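Long-range contacts in core protein VP4 (Bluetongue virus, PDB 2JHP), which is a multifunctional RNA-capping enzyme of the inner capsid, arranged as an assembly line for the steps that cap viral RNA: residues 128-133 / 147-152; 189-194 / 345-350; 405-410 / 431-436. All coordinates share one frame; numbering follows the deposited sequence.

In the fold
Interactions 1 and 3 belong to one mixed sheet, about 10 Å apart between centres. Their strands 131-132 and 406-408 are adjacent, probably joined by hydrogen bonds such as E131 O to A407 N (2.7 Å). Both reach the same S-adenosyl-L-homocysteine pocket: L409 and F410 of interaction 3 meet the ligand and F410 also guanine, while the H133 side chain of interaction 1 stands about 6 Å from that ligand. Interaction 2 lies at the entrance to strand 192-196 of a second sheet with the same strand order, where a loop meets it. Its centre is about 17 Å from that of interaction 1, which it touches weakly where K149 NZ approaches H347 O (3.4 Å); interaction 3 is about 14 Å away between nearest atoms.

Interaction 1 (128-133 / 147-152); sequences MAIEFH and LHKIYG
Y151 lays its ring beside the imidazole of H133, both side chains pointing the same way. Its CG is anti to the carbonyl carbon (chi1 -52°), which roots the ring next to H133. The rings are nearly parallel (19°) yet strongly offset, with little face shared: Y151 CD1 sits over one face of H133, 3.4 Å from CE1, with centroids 4.8 Å apart. E131 OE1 accepts a bond from H133 NE2 (3.0 Å, 162°) on its anti side, which would limit rotation of the imidazole. E131 CD lies 3.7 Å from Y151 CE1, with CG at the ring edge in plane and the carboxylate steeply tilted to the ring. F132 and I150 project from the face opposite E131 and K149. There I150 CD1 presses on F132 CD1 at 3.7 Å, and H148 ND1 approaches F132 CE1 obliquely; F126 stacks on F132. Three backbone bonds join the parallel strands: K149 N to I130 O (2.8 Å), F132 N to K149 O (2.9 Å) and Y151 N to F132 O (2.6 Å). The pair forms the two strands of a beta-alpha-beta unit around helix 137-141, in a Rossmann-like methyltransferase sheet whose S-adenosyl-L-homocysteine pocket includes H133.

Interaction 2 (189-194 / 345-350); sequences SAEEVH and YSHVDR
Two side-chain hydrogen bonds join E191 to H347 and S189 to R350. In the first, H347 NE2 donates to E191 OE2 (2.9 Å, 151°). The two side chains cross at about a right angle, and the imidazole reaches the oxygen from above the carboxylate plane, 70° out of it. The second is straighter: R350 NH2 points at S189 OG (3.2 Å, 167°) from within the guanidinium plane. Its chain is extended from CG to NE, which carries the head group across to the serine.

Van der Waals contacts are few. S189 O lies at the edge of the H347 ring, 3.2 Å from CD2, and V348 CG2 makes a loose contact 4.0 Å from S189 OG. Within its own segment V348 also places CB over one face of the R350 guanidinium, toward its rim.

Second-shell bonding converges on E259, outside both segments and just before strand 260-264. Its carboxylate bonds to S189 OG and to the backbone N of H347 and pairs ionically with R350 NH1, while its own N gives E191 OE2 a second donor. R350 NH2 and NE are held further by H391 ND1 and L390 O.

The whole is a buried polar network with a His-carboxylate bond, tying the loop after strand 335-341 to the chain entering strand 192-196, an inner strand of a second Rossmann-like sheet, consistent with a methyltransferase domain.

Interaction 3 (405-410 / 431-436); sequences PRADLF and SVIATA. With SAH (S-adenosyl-L-homocysteine), chain B; GUN (guanine), chain E.
D408 packs its CB against A434 CB (3.9 Å), on the same face of the sheet. From there chi1 (-67°) sets CG beside the backbone N, where OD2 faces R406 NE and S431 OG and OD1 faces R406 NH2. OD2 takes R406 NE on its syn lone pair and lies 2.9 Å from S431 OG, a likely further donor although its proton has another acceptor within reach. OD1 receives R406 NH2 in the guanidinium plane (2.5 Å), so the arginine grips the carboxylate side-on; Y411 OH also bonds OD1. Backbone bonds from V432 N to R406 O (2.8 Å) and from D408 N to I433 O (2.8 Å) join the two strands. On the face opposite D408 and A434, A407 CB meets I433 CG2; L409 CD2 touches I433 CG1.

F410 N donates to T435 OG1 (2.6 Å), and its ring has T435 CG2 over one face and guanine N1 over the other, 3.9 Å from CE2. S-adenosyl-L-homocysteine sets its carboxylate O at the ring edge and donates its amine N to L409 O (2.5 Å). The buried charge of D408 is thus probably neutralised by R406, whereas the loop that follows, at L409 and F410, offers the ligand a backbone carbonyl and the guanine an aromatic face.

Interaction 1 (128-133 / 147-152)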
loop_
_atom_site.group_PDB
_atom_site.type_symbol
_atom_site.label_atom_id
_atom_site.label_comp_id
_atom_site.label_asym_id
_atom_site.label_seq_id
_atom_site.Cartn_x
_atom_site.Cartn_y
_atom_site.Cartn_z
ATOM N N MET A 128 -13.096 -0.279 6.126
ATOM C CA MET A 128 -13.192 -0.555 7.554
ATOM C C MET A 128 -12.448 0.416 8.478
ATOM O O MET A 128 -12.582 0.316 9.694
ATOM C CB MET A 128 -12.764 -1.995 7.853
ATOM C CG MET A 128 -13.495 -3.065 7.058
ATOM S SD MET A 128 -15.231 -3.209 7.490
ATOM C CE MET A 128 -15.717 -4.587 6.467
ATOM N N ALA A 129 -11.679 1.358 7.937
ATOM C CA ALA A 129 -10.871 2.223 8.813
ATOM C C ALA A 129 -10.940 3.720 8.516
ATOM O O ALA A 129 -11.255 4.135 7.400
ATOM C CB ALA A 129 -9.405 1.741 8.865
ATOM N N ILE A 130 -10.663 4.517 9.544
ATOM C CA ILE A 130 -10.494 5.958 9.398
ATOM C C ILE A 130 -8.998 6.286 9.319
ATOM O O ILE A 130 -8.580 7.004 8.423
ATOM C CB ILE A 130 -11.233 6.775 10.528
ATOM C CG1 ILE A 130 -12.723 6.971 10.202
ATOM C CG2 ILE A 130 -10.616 8.148 10.729
ATOM C CD1 ILE A 130 -13.552 5.731 10.343
ATOM N N GLU A 131 -8.203 5.740 10.239
ATOM C CA GLU A 131 -6.774 6.059 10.334
ATOM C C GLU A 131 -5.874 5.120 9.509
ATOM O O GLU A 131 -6.063 3.892 9.530
ATOM C CB GLU A 131 -6.313 6.024 11.793
ATOM C CG GLU A 131 -6.996 7.006 12.723
ATOM C CD GLU A 131 -6.205 7.252 13.997
ATOM O OE1 GLU A 131 -5.233 6.515 14.252
ATOM O OE2 GLU A 131 -6.547 8.186 14.745
ATOM N N PHE A 132 -4.904 5.705 8.797
ATOM C CA PHE A 132 -3.899 4.945 8.039
ATOM C C PHE A 132 -2.490 5.347 8.432
ATOM O O PHE A 132 -2.124 6.518 8.343
ATOM C CB PHE A 132 -4.094 5.109 6.546
ATOM C CG PHE A 132 -5.301 4.427 6.045
ATOM C CD1 PHE A 132 -6.570 4.955 6.298
ATOM C CD2 PHE A 132 -5.194 3.235 5.331
ATOM C CE1 PHE A 132 -7.710 4.308 5.839
ATOM C CE2 PHE A 132 -6.329 2.576 4.869
ATOM C CZ PHE A 132 -7.589 3.113 5.124
ATOM N N HIS A 133 -1.706 4.371 8.884
ATOM C CA HIS A 133 -0.333 4.636 9.299
ATOM C C HIS A 133 0.708 4.077 8.325
ATOM O O HIS A 133 0.408 3.200 7.514
ATOM C CB HIS A 133 -0.117 4.167 10.734
ATOM C CG HIS A 133 -0.989 4.882 11.723
ATOM N ND1 HIS A 133 -0.575 6.007 12.405
ATOM C CD2 HIS A 133 -2.266 4.656 12.113
ATOM C CE1 HIS A 133 -1.553 6.433 13.184
ATOM N NE2 HIS A 133 -2.590 5.632 13.026
ATOM N N LEU A 147 -12.882 11.995 5.134
ATOM C CA LEU A 147 -13.204 10.932 6.074
ATOM C C LEU A 147 -11.956 10.281 6.662
ATOM O O LEU A 147 -11.771 10.264 7.877
ATOM C CB LEU A 147 -14.035 9.864 5.384
ATOM C CG LEU A 147 -14.608 8.755 6.279
ATOM C CD1 LEU A 147 -15.836 9.245 7.000
ATOM C CD2 LEU A 147 -14.950 7.566 5.428
ATOM N N HIS A 148 -11.110 9.734 5.792
ATOM C CA HIS A 148 -9.879 9.078 6.210
ATOM C C HIS A 148 -8.847 10.082 6.725
ATOM O O HIS A 148 -8.769 11.208 6.241
ATOM C CB HIS A 148 -9.285 8.269 5.058
ATOM C CG HIS A 148 -10.262 7.337 4.405
ATOM N ND1 HIS A 148 -10.483 6.052 4.853
ATOM C CD2 HIS A 148 -11.079 7.510 3.337
ATOM C CE1 HIS A 148 -11.390 5.475 4.087
ATOM N NE2 HIS A 148 -11.769 6.337 3.162
ATOM N N LYS A 149 -8.081 9.646 7.723
ATOM C CA LYS A 149 -6.963 10.384 8.292
ATOM C C LYS A 149 -5.694 9.610 7.949
ATOM O O LYS A 149 -5.527 8.457 8.361
ATOM C CB LYS A 149 -7.114 10.510 9.814
ATOM C CG LYS A 149 -8.416 11.178 10.300
ATOM C CD LYS A 149 -8.492 12.642 9.900
ATOM C CE LYS A 149 -9.913 13.176 10.025
ATOM N NZ LYS A 149 -10.133 14.385 9.169
ATOM N N ILE A 150 -4.820 10.241 7.164
ATOM C CA ILE A 150 -3.648 9.573 6.603
ATOM C C ILE A 150 -2.356 10.030 7.284
ATOM O O ILE A 150 -1.953 11.193 7.164
ATOM C CB ILE A 150 -3.545 9.810 5.073
ATOM C CG1 ILE A 150 -4.845 9.429 4.335
ATOM C CG2 ILE A 150 -2.316 9.120 4.499
ATOM C CD1 ILE A 150 -5.420 8.026 4.622
ATOM N N TYR A 151 -1.722 9.095 7.991
ATOM C CA TYR A 151 -0.474 9.325 8.708
ATOM C C TYR A 151 0.673 8.510 8.142
ATOM O O TYR A 151 0.483 7.503 7.448
ATOM C CB TYR A 151 -0.610 8.938 10.174
ATOM C CG TYR A 151 -1.781 9.557 10.904
ATOM C CD1 TYR A 151 -2.927 8.805 11.197
ATOM C CD2 TYR A 151 -1.746 10.884 11.334
ATOM C CE1 TYR A 151 -4.004 9.364 11.887
ATOM C CE2 TYR A 151 -2.840 11.438 12.029
ATOM C CZ TYR A 151 -3.946 10.671 12.289
ATOM O OH TYR A 151 -4.984 11.240 12.958
ATOM N N GLY A 152 1.877 8.946 8.486
ATOM C CA GLY A 152 3.108 8.310 8.030
ATOM C C GLY A 152 4.333 9.104 8.433
ATOM O O GLY A 152 4.243 10.094 9.169
#

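Interaction 2 (189-194 / 345-350)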
loop_
_atom_site.group_PDB
_atom_site.type_symbol
_atom_site.label_atom_id
_atom_site.label_comp_id
_atom_site.label_asym_id
_atom_site.label_seq_id
_atom_site.Cartn_x
_atom_site.Cartn_y
_atom_site.Cartn_z
ATOM N N SER A 189 -6.822 18.033 -0.753
ATOM C CA SER A 189 -7.951 18.118 0.185
ATOM C C SER A 189 -8.790 19.376 0.049
ATOM O O SER A 189 -9.861 19.460 0.643
ATOM C CB SER A 189 -7.499 17.944 1.653
ATOM O OG SER A 189 -6.761 19.058 2.127
ATOM N N ALA A 190 -8.311 20.345 -0.729
ATOM C CA ALA A 190 -9.051 21.591 -0.953
ATOM C C ALA A 190 -10.321 21.342 -1.769
ATOM O O ALA A 190 -10.258 20.707 -2.822
ATOM C CB ALA A 190 -8.174 22.610 -1.646
ATOM N N GLU A 191 -11.458 21.840 -1.274
ATOM C CA GLU A 191 -12.725 21.804 -2.016
ATOM C C GLU A 191 -12.841 22.968 -2.979
ATOM O O GLU A 191 -13.605 22.908 -3.942
ATOM C CB GLU A 191 -13.922 21.865 -1.077
ATOM C CG GLU A 191 -13.955 20.778 -0.026
ATOM C CD GLU A 191 -14.738 21.212 1.192
ATOM O OE1 GLU A 191 -15.979 21.048 1.195
ATOM O OE2 GLU A 191 -14.102 21.724 2.139
ATOM N N GLU A 192 -12.094 24.034 -2.713
ATOM C CA GLU A 192 -12.224 25.259 -3.483
ATOM C C GLU A 192 -10.857 25.894 -3.671
ATOM O O GLU A 192 -10.136 26.129 -2.702
ATOM C CB GLU A 192 -13.179 26.212 -2.768
ATOM C CG GLU A 192 -13.494 27.515 -3.481
ATOM C CD GLU A 192 -14.363 28.428 -2.620
ATOM O OE1 GLU A 192 -13.934 29.565 -2.319
ATOM O OE2 GLU A 192 -15.471 27.998 -2.225
ATOM N N VAL A 193 -10.509 26.156 -4.927
ATOM C CA VAL A 193 -9.244 26.784 -5.274
ATOM C C VAL A 193 -9.455 28.109 -5.981
ATOM O O VAL A 193 -10.159 28.189 -6.985
ATOM C CB VAL A 193 -8.374 25.881 -6.192
ATOM C CG1 VAL A 193 -7.148 26.656 -6.709
ATOM C CG2 VAL A 193 -7.957 24.619 -5.459
ATOM N N HIS A 194 -8.817 29.137 -5.446
ATOM C CA HIS A 194 -8.725 30.424 -6.100
ATOM C C HIS A 194 -7.353 30.528 -6.774
ATOM O O HIS A 194 -6.314 30.553 -6.102
ATOM C CB HIS A 194 -8.945 31.542 -5.079
ATOM C CG HIS A 194 -10.321 31.556 -4.494
ATOM N ND1 HIS A 194 -11.275 32.480 -4.856
ATOM C CD2 HIS A 194 -10.912 30.740 -3.588
ATOM C CE1 HIS A 194 -12.394 32.239 -4.193
ATOM N NE2 HIS A 194 -12.198 31.190 -3.415
ATOM N N TYR A 345 -10.134 26.499 7.715
ATOM C CA TYR A 345 -10.612 25.121 7.784
ATOM C C TYR A 345 -9.822 24.218 6.832
ATOM O O TYR A 345 -9.491 24.615 5.708
ATOM C CB TYR A 345 -12.117 25.042 7.524
ATOM C CG TYR A 345 -12.671 23.655 7.688
ATOM C CD1 TYR A 345 -12.826 22.820 6.589
ATOM C CD2 TYR A 345 -13.017 23.163 8.945
ATOM C CE1 TYR A 345 -13.332 21.526 6.730
ATOM C CE2 TYR A 345 -13.521 21.868 9.100
ATOM C CZ TYR A 345 -13.678 21.059 7.985
ATOM O OH TYR A 345 -14.182 19.785 8.115
ATOM N N SER A 346 -9.506 23.015 7.313
ATOM C CA SER A 346 -8.703 22.044 6.569
ATOM C C SER A 346 -9.059 20.622 6.975
ATOM O O SER A 346 -9.193 20.324 8.158
ATOM C CB SER A 346 -7.212 22.292 6.797
ATOM O OG SER A 346 -6.435 21.218 6.297
ATOM N N HIS A 347 -9.202 19.744 5.987
ATOM C CA HIS A 347 -9.469 18.331 6.247
ATOM C C HIS A 347 -8.202 17.580 6.684
ATOM O O HIS A 347 -8.278 16.444 7.141
ATOM C CB HIS A 347 -10.092 17.663 5.023
ATOM C CG HIS A 347 -11.318 18.354 4.513
ATOM N ND1 HIS A 347 -12.539 18.295 5.164
ATOM C CD2 HIS A 347 -11.519 19.101 3.401
ATOM C CE1 HIS A 347 -13.432 18.983 4.473
ATOM N NE2 HIS A 347 -12.838 19.483 3.401
ATOM N N VAL A 348 -7.047 18.221 6.543
ATOM C CA VAL A 348 -5.786 17.648 6.987
ATOM C C VAL A 348 -5.181 18.547 8.054
ATOM O O VAL A 348 -5.012 19.757 7.839
ATOM C CB VAL A 348 -4.771 17.486 5.820
ATOM C CG1 VAL A 348 -3.393 17.081 6.340
ATOM C CG2 VAL A 348 -5.268 16.456 4.812
ATOM N N ASP A 349 -4.844 17.943 9.193
ATOM C CA ASP A 349 -4.133 18.657 10.243
ATOM C C ASP A 349 -2.668 18.948 9.847
ATOM O O ASP A 349 -1.780 18.093 9.995
ATOM C CB ASP A 349 -4.211 17.896 11.569
ATOM C CG ASP A 349 -3.591 18.656 12.710
ATOM O OD1 ASP A 349 -3.118 19.795 12.481
ATOM O OD2 ASP A 349 -3.575 18.110 13.833
ATOM N N ARG A 350 -2.437 20.162 9.354
ATOM C CA ARG A 350 -1.104 20.588 8.972
ATOM C C ARG A 350 -0.433 21.443 10.038
ATOM O O ARG A 350 0.509 22.156 9.736
ATOM C CB ARG A 350 -1.145 21.342 7.638
ATOM C CG ARG A 350 -1.510 20.470 6.444
ATOM C CD ARG A 350 -1.553 21.252 5.161
ATOM N NE ARG A 350 -2.038 20.397 4.089
ATOM C CZ ARG A 350 -3.308 20.333 3.688
ATOM N NH1 ARG A 350 -4.247 21.094 4.260
ATOM N NH2 ARG A 350 -3.638 19.498 2.713
#

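Interaction 3 (405-410 / 431-436)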
loop_
_atom_site.group_PDB
_atom_site.type_symbol
_atom_site.label_atom_id
_atom_site.label_comp_id
_atom_site.label_asym_id
_atom_site.label_seq_id
_atom_site.Cartn_x
_atom_site.Cartn_y
_atom_site.Cartn_z
ATOM N N PRO A 405 -10.953 3.633 14.431
ATOM C CA PRO A 405 -10.383 2.403 13.862
ATOM C C PRO A 405 -9.256 2.693 12.856
ATOM O O PRO A 405 -9.383 3.592 12.034
ATOM C CB PRO A 405 -11.582 1.705 13.199
ATOM C CG PRO A 405 -12.671 2.693 13.167
ATOM C CD PRO A 405 -12.410 3.723 14.213
ATOM N N ARG A 406 -8.173 1.923 12.947
ATOM C CA ARG A 406 -6.927 2.186 12.239
ATOM C C ARG A 406 -6.485 1.025 11.350
ATOM O O ARG A 406 -6.867 -0.108 11.578
ATOM C CB ARG A 406 -5.825 2.512 13.244
ATOM C CG ARG A 406 -5.560 1.398 14.246
ATOM C CD ARG A 406 -4.425 1.737 15.224
ATOM N NE ARG A 406 -3.103 1.768 14.583
ATOM C CZ ARG A 406 -2.037 2.372 15.103
ATOM N NH1 ARG A 406 -2.117 3.022 16.265
ATOM N NH2 ARG A 406 -0.882 2.331 14.460
ATOM N N ALA A 407 -5.673 1.330 10.341
ATOM C CA ALA A 407 -5.036 0.338 9.474
ATOM C C ALA A 407 -3.523 0.537 9.495
ATOM O O ALA A 407 -3.035 1.662 9.632
ATOM C CB ALA A 407 -5.557 0.454 8.044
ATOM N N ASP A 408 -2.777 -0.555 9.344
ATOM C CA ASP A 408 -1.321 -0.513 9.541
ATOM C C ASP A 408 -0.554 -1.342 8.498
ATOM O O ASP A 408 0.108 -2.337 8.806
ATOM C CB ASP A 408 -0.997 -0.918 10.977
ATOM C CG ASP A 408 -1.491 0.111 11.987
ATOM O OD1 ASP A 408 -0.726 1.060 12.278
ATOM O OD2 ASP A 408 -2.638 -0.032 12.485
ATOM N N LEU A 409 -0.675 -0.906 7.252
ATOM C CA LEU A 409 -0.282 -1.716 6.120
ATOM C C LEU A 409 1.165 -1.431 5.667
ATOM O O LEU A 409 1.543 -0.285 5.446
ATOM C CB LEU A 409 -1.285 -1.518 4.976
ATOM C CG LEU A 409 -2.736 -1.946 5.216
ATOM C CD1 LEU A 409 -3.677 -1.381 4.192
ATOM C CD2 LEU A 409 -2.833 -3.453 5.245
ATOM N N PHE A 410 1.955 -2.498 5.590
ATOM C CA PHE A 410 3.262 -2.515 4.958
ATOM C C PHE A 410 4.240 -1.482 5.506
ATOM O O PHE A 410 4.744 -0.648 4.759
ATOM C CB PHE A 410 3.155 -2.365 3.418
ATOM C CG PHE A 410 2.198 -3.311 2.772
ATOM C CD1 PHE A 410 0.979 -2.855 2.304
ATOM C CD2 PHE A 410 2.518 -4.652 2.622
ATOM C CE1 PHE A 410 0.087 -3.718 1.703
ATOM C CE2 PHE A 410 1.631 -5.531 2.008
ATOM C CZ PHE A 410 0.411 -5.063 1.553
ATOM N N SER A 431 -5.151 -3.190 15.585
ATOM C CA SER A 431 -5.342 -2.682 14.227
ATOM C C SER A 431 -6.491 -3.412 13.540
ATOM O O SER A 431 -6.773 -4.562 13.868
ATOM C CB SER A 431 -4.056 -2.813 13.421
ATOM O OG SER A 431 -4.266 -2.423 12.081
ATOM N N VAL A 432 -7.161 -2.735 12.608
ATOM C CA VAL A 432 -8.252 -3.355 11.852
ATOM C C VAL A 432 -7.656 -4.292 10.827
ATOM O O VAL A 432 -8.239 -5.321 10.503
ATOM C CB VAL A 432 -9.159 -2.323 11.141
ATOM C CG1 VAL A 432 -10.213 -3.018 10.308
ATOM C CG2 VAL A 432 -9.828 -1.403 12.150
ATOM N N ILE A 433 -6.494 -3.901 10.312
ATOM C CA ILE A 433 -5.722 -4.691 9.364
ATOM C C ILE A 433 -4.276 -4.243 9.433
ATOM O O ILE A 433 -3.965 -3.064 9.238
ATOM C CB ILE A 433 -6.264 -4.632 7.897
ATOM C CG1 ILE A 433 -5.437 -5.574 7.006
ATOM C CG2 ILE A 433 -6.310 -3.209 7.366
ATOM C CD1 ILE A 433 -6.061 -5.907 5.665
ATOM N N ALA A 434 -3.397 -5.187 9.741
ATOM C CA ALA A 434 -1.968 -4.897 9.821
ATOM C C ALA A 434 -1.165 -5.998 9.124
ATOM O O ALA A 434 -1.625 -7.144 9.023
ATOM C CB ALA A 434 -1.550 -4.739 11.272
ATOM N N THR A 435 0.007 -5.642 8.612
ATOM C CA THR A 435 0.892 -6.620 7.976
ATOM C C THR A 435 2.262 -6.664 8.641
ATOM O O THR A 435 2.731 -5.665 9.167
ATOM C CB THR A 435 1.110 -6.336 6.476
ATOM O OG1 THR A 435 1.642 -5.019 6.319
ATOM C CG2 THR A 435 -0.176 -6.485 5.691
ATOM N N ALA A 436 2.883 -7.836 8.599
ATOM C CA ALA A 436 4.241 -8.016 9.063
ATOM C C ALA A 436 4.976 -9.002 8.164
ATOM O O ALA A 436 4.454 -10.052 7.795
ATOM C CB ALA A 436 4.259 -8.494 10.505
HETATM N N SAH B . 1.367 1.833 4.077
HETATM C CA SAH B . 1.556 2.039 2.607
HETATM C CB SAH B . 3.006 2.255 2.164
HETATM C CG SAH B . 4.148 1.694 2.991
HETATM S SD SAH B . 5.731 2.384 2.434
HETATM C C SAH B . 0.889 0.959 1.770
HETATM O O SAH B . -0.234 0.544 2.065
HETATM O OXT SAH B . 1.435 0.504 0.766
HETATM C "C5'" SAH B . 6.326 2.407 4.150
HETATM C "C4'" SAH B . 6.308 3.796 4.766
HETATM O "O4'" SAH B . 6.061 3.724 6.156
HETATM C "C3'" SAH B . 7.632 4.533 4.583
HETATM O "O3'" SAH B . 7.307 5.870 4.239
HETATM C "C2'" SAH B . 8.270 4.512 5.964
HETATM O "O2'" SAH B . 9.026 5.661 6.238
HETATM C "C1'" SAH B . 7.043 4.464 6.874
HETATM N N9 SAH B . 7.330 3.891 8.208
HETATM C C8 SAH B . 8.183 2.854 8.510
HETATM N N7 SAH B . 8.158 2.648 9.852
HETATM C C5 SAH B . 7.304 3.536 10.413
HETATM C C6 SAH B . 6.895 3.765 11.730
HETATM N N6 SAH B . 7.378 3.019 12.722
HETATM N N1 SAH B . 5.977 4.761 12.007
HETATM C C2 SAH B . 5.464 5.531 10.978
HETATM N N3 SAH B . 5.864 5.308 9.672
HETATM C C4 SAH B . 6.772 4.327 9.389
HETATM N N9 GUN E . 1.666 -1.792 -2.731
HETATM C C8 GUN E . 2.417 -0.750 -2.375
HETATM N N7 GUN E . 3.478 -1.186 -1.692
HETATM C C5 GUN E . 3.411 -2.515 -1.614
HETATM C C6 GUN E . 4.227 -3.488 -1.034
HETATM O O6 GUN E . 5.258 -3.174 -0.441
HETATM N N1 GUN E . 3.861 -4.837 -1.135
HETATM C C2 GUN E . 2.677 -5.161 -1.815
HETATM N N2 GUN E . 2.302 -6.420 -1.931
HETATM N N3 GUN E . 1.916 -4.196 -2.360
HETATM C C4 GUN E . 2.252 -2.899 -2.278
HETATM O O HOH W 1 2.688 -2.882 8.654
#